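Alpha-1,3-glucanase (Paenibacillus glycanilyticus, PDB 6K0P) hydrolyses alpha-1,3-glucan, a polymer of alpha-1,3-linked glucose, as a bacterial glycoside hydrolase of family 87. Local coordinates at residues T27-N32 and E62-T67; S90-G95 and K152-K157. The protein carries 1 engineered substitution. All blocks are in the same frame, centred on the assembly; numbering follows the deposited sequence.

Contact 1 (T27-N32 and E62-T67)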
loop_
_atom_site.group_PDB
_atom_site.type_symbol
_atom_site.label_atom_id
_atom_site.label_comp_id
_atom_site.label_asym_id
_atom_site.label_seq_id
_atom_site.Cartn_x
_atom_site.Cartn_y
_atom_site.Cartn_z
ATOM N N THR A 27 -16.262 -9.172 16.492
ATOM C CA THR A 27 -17.166 -9.654 17.533
ATOM C C THR A 27 -17.155 -11.173 17.655
ATOM O O THR A 27 -17.674 -11.704 18.643
ATOM C CB THR A 27 -18.591 -9.147 17.278
ATOM O OG1 THR A 27 -19.056 -9.638 16.016
ATOM C CG2 THR A 27 -18.617 -7.628 17.258
ATOM N N SER A 28 -16.558 -11.873 16.692
ATOM C CA SER A 28 -16.374 -13.316 16.763
ATOM C C SER A 28 -15.224 -13.728 17.668
ATOM O O SER A 28 -15.028 -14.931 17.875
ATOM C CB SER A 28 -16.084 -13.860 15.360
ATOM O OG SER A 28 -17.256 -13.891 14.571
ATOM N N ASN A 29 -14.440 -12.780 18.182
ATOM C CA ASN A 29 -13.208 -13.085 18.903
ATOM C C ASN A 29 -13.376 -12.768 20.383
ATOM O O ASN A 29 -13.464 -11.593 20.773
ATOM C CB ASN A 29 -12.046 -12.276 18.341
ATOM C CG ASN A 29 -11.665 -12.701 16.961
ATOM O OD1 ASN A 29 -12.102 -13.750 16.472
ATOM N ND2 ASN A 29 -10.830 -11.899 16.314
ATOM N N ALA A 30 -13.379 -13.804 21.211
ATOM C CA ALA A 30 -13.444 -13.570 22.644
ATOM C C ALA A 30 -12.198 -12.827 23.100
ATOM O O ALA A 30 -11.086 -13.070 22.613
ATOM C CB ALA A 30 -13.565 -14.894 23.393
ATOM N N THR A 31 -12.386 -11.895 24.026
ATOM C CA THR A 31 -11.256 -11.190 24.598
ATOM C C THR A 31 -11.607 -10.765 26.012
ATOM O O THR A 31 -12.769 -10.482 26.319
ATOM C CB THR A 31 -10.831 -9.981 23.740
ATOM O OG1 THR A 31 -9.644 -9.405 24.295
ATOM C CG2 THR A 31 -11.927 -8.911 23.693
ATOM N N ASN A 32 -10.593 -10.744 26.874
ATOM C CA ASN A 32 -10.679 -10.064 28.157
ATOM C C ASN A 32 -9.859 -8.783 28.171
ATOM O O ASN A 32 -9.602 -8.238 29.247
ATOM C CB ASN A 32 -10.289 -10.991 29.312
ATOM C CG ASN A 32 -8.853 -11.453 29.231
ATOM O OD1 ASN A 32 -8.162 -11.170 28.260
ATOM N ND2 ASN A 32 -8.396 -12.167 30.253
ATOM N N GLU A 62 -4.231 -11.372 29.725
ATOM C CA GLU A 62 -5.136 -10.803 28.735
ATOM C C GLU A 62 -4.845 -11.391 27.359
ATOM O O GLU A 62 -3.690 -11.629 26.996
ATOM C CB GLU A 62 -5.071 -9.274 28.735
ATOM C CG GLU A 62 -5.719 -8.706 29.998
ATOM C CD GLU A 62 -5.911 -7.206 29.992
ATOM O OE1 GLU A 62 -5.644 -6.536 28.971
ATOM O OE2 GLU A 62 -6.355 -6.702 31.048
ATOM N N TYR A 63 -5.906 -11.662 26.609
ATOM C CA TYR A 63 -5.784 -12.397 25.359
ATOM C C TYR A 63 -6.829 -11.892 24.380
ATOM O O TYR A 63 -7.824 -11.265 24.760
ATOM C CB TYR A 63 -6.015 -13.906 25.577
ATOM C CG TYR A 63 -7.438 -14.218 25.986
ATOM C CD1 TYR A 63 -7.815 -14.197 27.319
ATOM C CD2 TYR A 63 -8.415 -14.475 25.035
ATOM C CE1 TYR A 63 -9.131 -14.446 27.695
ATOM C CE2 TYR A 63 -9.730 -14.722 25.402
ATOM C CZ TYR A 63 -10.076 -14.697 26.731
ATOM O OH TYR A 63 -11.385 -14.951 27.094
ATOM N N VAL A 64 -6.623 -12.216 23.109
ATOM C CA VAL A 64 -7.683 -12.163 22.113
ATOM C C VAL A 64 -7.662 -13.488 21.366
ATOM O O VAL A 64 -6.587 -13.984 21.009
ATOM C CB VAL A 64 -7.551 -10.951 21.165
ATOM C CG1 VAL A 64 -6.131 -10.823 20.634
ATOM C CG2 VAL A 64 -8.568 -11.052 20.030
ATOM N N GLU A 65 -8.838 -14.085 21.180
ATOM C CA GLU A 65 -8.950 -15.437 20.635
ATOM C C GLU A 65 -9.483 -15.358 19.212
ATOM O O GLU A 65 -10.639 -14.970 18.994
ATOM C CB GLU A 65 -9.890 -16.260 21.511
ATOM C CG GLU A 65 -10.026 -17.711 21.070
ATOM C CD GLU A 65 -10.947 -18.490 21.981
ATOM O OE1 GLU A 65 -12.171 -18.226 21.961
ATOM O OE2 GLU A 65 -10.447 -19.348 22.729
ATOM N N PHE A 66 -8.647 -15.745 18.245
ATOM C CA PHE A 66 -9.047 -15.869 16.851
ATOM C C PHE A 66 -9.483 -17.302 16.573
ATOM O O PHE A 66 -9.125 -18.237 17.292
ATOM C CB PHE A 66 -7.868 -15.564 15.918
ATOM C CG PHE A 66 -7.342 -14.159 16.009
ATOM C CD1 PHE A 66 -6.419 -13.812 16.976
ATOM C CD2 PHE A 66 -7.742 -13.194 15.094
ATOM C CE1 PHE A 66 -5.918 -12.521 17.056
ATOM C CE2 PHE A 66 -7.245 -11.907 15.167
ATOM C CZ PHE A 66 -6.331 -11.572 16.144
ATOM N N THR A 67 -10.248 -17.472 15.495
ATOM C CA THR A 67 -10.624 -18.796 15.013
ATOM C C THR A 67 -10.221 -18.912 13.551
ATOM O O THR A 67 -10.638 -18.099 12.721
ATOM C CB THR A 67 -12.126 -19.041 15.170
ATOM O OG1 THR A 67 -12.485 -18.903 16.550
ATOM C CG2 THR A 67 -12.485 -20.452 14.709
HETATM O O HOH W 1 -12.599 -16.498 17.773
HETATM O O HOH W 2 -13.552 -16.542 20.425
HETATM O O HOH W 3 -11.026 -14.920 14.219
#
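Asn32 reaches across to Tyr63 with its whole side chain, crossing the tyrosine at about a right angle. Asn32 CB lies 4.0 Å from Tyr63 CE1. Asn32 CG sits between the backbone N and the carbonyl carbon (chi1 63°) and comes within 3.4 Å of Tyr63 CE1. Beyond it the amide divides. Asn32 OD1 accepts the backbone N-H of Tyr63, 2.8 Å from Tyr63 N, with the donor in the carbonyl plane. Asn32 ND2 passes 3.5 Å from Tyr63 CE1 and gives a hydrogen bond to Gly61 O. With both ends of the amide held, its rotation is fixed. The backbone N of Asn32 lies over one face of the Tyr63 ring, toward the rim. Residues 29-32, in the loop between strands 20-23 and 34-35, run antiparallel to strand 63-67, an outermost strand of a four-stranded sheet in the D1 domain, whose sequence family belongs to the galactose-binding-domain clan. Pairing is limited to a single bridge, Thr31 with Val64. Glu65 N donates to Ala30 O at 2.9 Å, whereas Thr31 uses its hydroxyl, Thr31 OG1 lying 2.6 Å from the acceptor Tyr63 O. Farther along, Asn29 ND2 approaches Phe66 CD2 obliquely at 3.6 Å and is hydrogen-bonded to Ala24 O. A water bridges loop and strand: it donates to Asn29 OD1 and accepts the N-H of Thr67, 3.0 Å from Thr67 N.

Contact 2 (S90-G95 and K152-K157)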
loop_
_atom_site.group_PDB
_atom_site.type_symbol
_atom_site.label_atom_id
_atom_site.label_comp_id
_atom_site.label_asym_id
_atom_site.label_seq_id
_atom_site.Cartn_x
_atom_site.Cartn_y
_atom_site.Cartn_z
ATOM N N SER A 90 2.592 -14.150 23.354
ATOM C CA SER A 90 2.467 -15.595 23.239
ATOM C C SER A 90 1.339 -16.015 22.308
ATOM O O SER A 90 0.322 -15.325 22.174
ATOM C CB SER A 90 2.239 -16.211 24.609
ATOM O OG SER A 90 3.334 -15.913 25.448
ATOM N N ILE A 91 1.522 -17.172 21.665
ATOM C CA ILE A 91 0.507 -17.751 20.791
ATOM C C ILE A 91 0.131 -19.133 21.302
ATOM O O ILE A 91 1.008 -19.926 21.678
ATOM C CB ILE A 91 0.933 -17.779 19.306
ATOM C CG1 ILE A 91 -0.190 -18.350 18.433
ATOM C CG2 ILE A 91 2.231 -18.574 19.107
ATOM C CD1 ILE A 91 0.060 -18.177 16.919
ATOM N N TYR A 92 -1.173 -19.398 21.339
ATOM C CA TYR A 92 -1.748 -20.656 21.793
ATOM C C TYR A 92 -2.618 -21.237 20.686
ATOM O O TYR A 92 -3.262 -20.499 19.930
ATOM C CB TYR A 92 -2.675 -20.413 22.991
ATOM C CG TYR A 92 -1.995 -20.109 24.304
ATOM C CD1 TYR A 92 -1.281 -18.932 24.491
ATOM C CD2 TYR A 92 -2.097 -20.989 25.372
ATOM C CE1 TYR A 92 -0.665 -18.653 25.705
ATOM C CE2 TYR A 92 -1.494 -20.721 26.583
ATOM C CZ TYR A 92 -0.777 -19.561 26.745
ATOM O OH TYR A 92 -0.185 -19.313 27.956
ATOM N N ALA A 93 -2.647 -22.573 20.602
ATOM C CA ALA A 93 -3.551 -23.292 19.712
ATOM C C ALA A 93 -4.419 -24.199 20.568
ATOM O O ALA A 93 -3.899 -25.063 21.287
ATOM C CB ALA A 93 -2.780 -24.124 18.681
ATOM N N ASP A 94 -5.739 -23.989 20.499
ATOM C CA ASP A 94 -6.709 -24.746 21.294
ATOM C C ASP A 94 -6.317 -24.794 22.767
ATOM O O ASP A 94 -6.425 -25.826 23.435
ATOM C CB ASP A 94 -6.957 -26.137 20.713
ATOM C CG ASP A 94 -7.607 -26.084 19.352
ATOM O OD1 ASP A 94 -8.352 -25.114 19.078
ATOM O OD2 ASP A 94 -7.376 -27.014 18.555
ATOM N N GLY A 95 -5.844 -23.661 23.277
ATOM C CA GLY A 95 -5.559 -23.529 24.689
ATOM C C GLY A 95 -4.188 -23.981 25.126
ATOM O O GLY A 95 -3.870 -23.873 26.320
ATOM N N LYS A 152 -8.730 -22.620 17.550
ATOM C CA LYS A 152 -8.669 -21.370 18.305
ATOM C C LYS A 152 -7.208 -20.955 18.426
ATOM O O LYS A 152 -6.411 -21.646 19.069
ATOM C CB LYS A 152 -9.260 -21.551 19.701
ATOM C CG LYS A 152 -10.751 -21.846 19.732
ATOM C CD LYS A 152 -11.548 -20.841 18.935
ATOM C CE LYS A 152 -13.024 -20.868 19.344
ATOM N NZ LYS A 152 -13.924 -20.538 18.207
ATOM N N ILE A 153 -6.855 -19.829 17.816
ATOM C CA ILE A 153 -5.510 -19.274 17.897
ATOM C C ILE A 153 -5.599 -18.058 18.803
ATOM O O ILE A 153 -6.204 -17.039 18.439
ATOM C CB ILE A 153 -4.955 -18.907 16.517
ATOM C CG1 ILE A 153 -4.795 -20.160 15.642
ATOM C CG2 ILE A 153 -3.623 -18.162 16.659
ATOM C CD1 ILE A 153 -3.761 -21.156 16.156
ATOM N N LYS A 154 -5.032 -18.177 19.997
ATOM C CA LYS A 154 -5.137 -17.139 21.012
ATOM C C LYS A 154 -3.811 -16.392 21.086
ATOM O O LYS A 154 -2.744 -17.013 21.135
ATOM C CB LYS A 154 -5.498 -17.780 22.354
ATOM C CG LYS A 154 -5.616 -16.818 23.509
ATOM C CD LYS A 154 -6.216 -17.506 24.745
ATOM C CE LYS A 154 -5.356 -18.670 25.215
ATOM N NZ LYS A 154 -5.655 -18.936 26.661
ATOM N N ILE A 155 -3.875 -15.062 21.045
ATOM C CA ILE A 155 -2.723 -14.209 21.298
ATOM C C ILE A 155 -2.867 -13.748 22.735
ATOM O O ILE A 155 -3.875 -13.125 23.079
ATOM C CB ILE A 155 -2.704 -13.007 20.345
ATOM C CG1 ILE A 155 -2.749 -13.474 18.888
ATOM C CG2 ILE A 155 -1.478 -12.137 20.609
ATOM C CD1 ILE A 155 -1.574 -14.375 18.489
ATOM N N GLN A 156 -1.893 -14.072 23.580
ATOM C CA GLN A 156 -2.036 -13.853 25.014
ATOM C C GLN A 156 -0.752 -13.281 25.594
ATOM O O GLN A 156 0.355 -13.697 25.230
ATOM C CB GLN A 156 -2.387 -15.170 25.718
ATOM C CG GLN A 156 -2.569 -15.071 27.225
ATOM C CD GLN A 156 -3.269 -16.291 27.780
ATOM O OE1 GLN A 156 -4.447 -16.507 27.513
ATOM N NE2 GLN A 156 -2.547 -17.096 28.552
ATOM N N LYS A 157 -0.913 -12.328 26.506
ATOM C CA LYS A 157 0.215 -11.678 27.165
ATOM C C LYS A 157 0.501 -12.428 28.459
ATOM O O LYS A 157 -0.205 -12.255 29.456
ATOM C CB LYS A 157 -0.117 -10.212 27.427
ATOM C CG LYS A 157 1.092 -9.292 27.389
ATOM C CD LYS A 157 0.688 -7.830 27.612
ATOM C CE LYS A 157 0.479 -7.550 29.086
ATOM N NZ LYS A 157 1.731 -7.644 29.886
HETATM O O HOH W 4 -5.903 -21.137 21.961
HETATM O O HOH W 5 -4.930 -21.509 27.626
#
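Ser90 with Gln156 and Tyr92 with Lys154 are the hydrogen-bonded pairs of two antiparallel neighbours, strands 90-93 and 152-156, whose axes approach to 4.6 Å with directions 158° apart. Past the strand end Asp94 continues the ladder: its N-H donates to Lys152 O, and Asp94 OD1 of the carboxylate accepts Lys152 N at 2.9 Å, on the syn side but out of the carboxylate plane. On one face of the sheet Ile91 CD1 packs on Ile153 CG2 (3.7 Å) and Ala93 CB meets Ile153 CD1 (4.0 Å), next to Phe75 of strand 72-80. The other face carries Ser90, Tyr92, Lys154 and Gln156, a mix of polar and aromatic side chains. Tyr92 and Lys154 lie side by side, pointing the same way. A bend at chi3 (60°) brings Lys154 CE over the ring, 3.8 Å from Tyr92 CG. Lys154 NZ stands 4.5 Å from the centroid of the Tyr92 ring, 17° off its normal, in a cation-pi contact. Lys154 NZ also donates to Gln156 OE1 at 2.8 Å and to a water bound to Gly95 O. Tyr92 OH and Gln156 NE2 both hydrogen-bond to Asp158, one to each carboxylate oxygen. An alanine in place of Tyr92 would probably leave the Lys154 ammonium without this aromatic face and Asp158 OD2 without its phenol partner. Lys154 also makes a cation-pi contact with Tyr63, so two rings, the Gln156 carbonyl and a water are likely to help stabilise its charge.

How the contacts relate
Contacts 1 and 2 meet in one antiparallel sheet, where strand 63-67 lies beside strand 152-156, and their centres are 9 Å apart. Phe66 N and Ile153 O, 2.8 Å from each other, belong to the backbone bonding between them, and Thr67 OG1 lies 2.7 Å from Lys152 NZ, a probable hydrogen bond. Contact 1 is on the calcium side: the Phe66 side chain is about 8 Å from the ion held by Glu23, Glu25, Ser50, Ser53 and Asp168. Contact 2 is on the side of a bound glycan: the Ile91 side chain is about 12 Å from one of its glucose units, and the adjoining strand 96-104 supplies Asn102 and Ser104 to a glycan pocket.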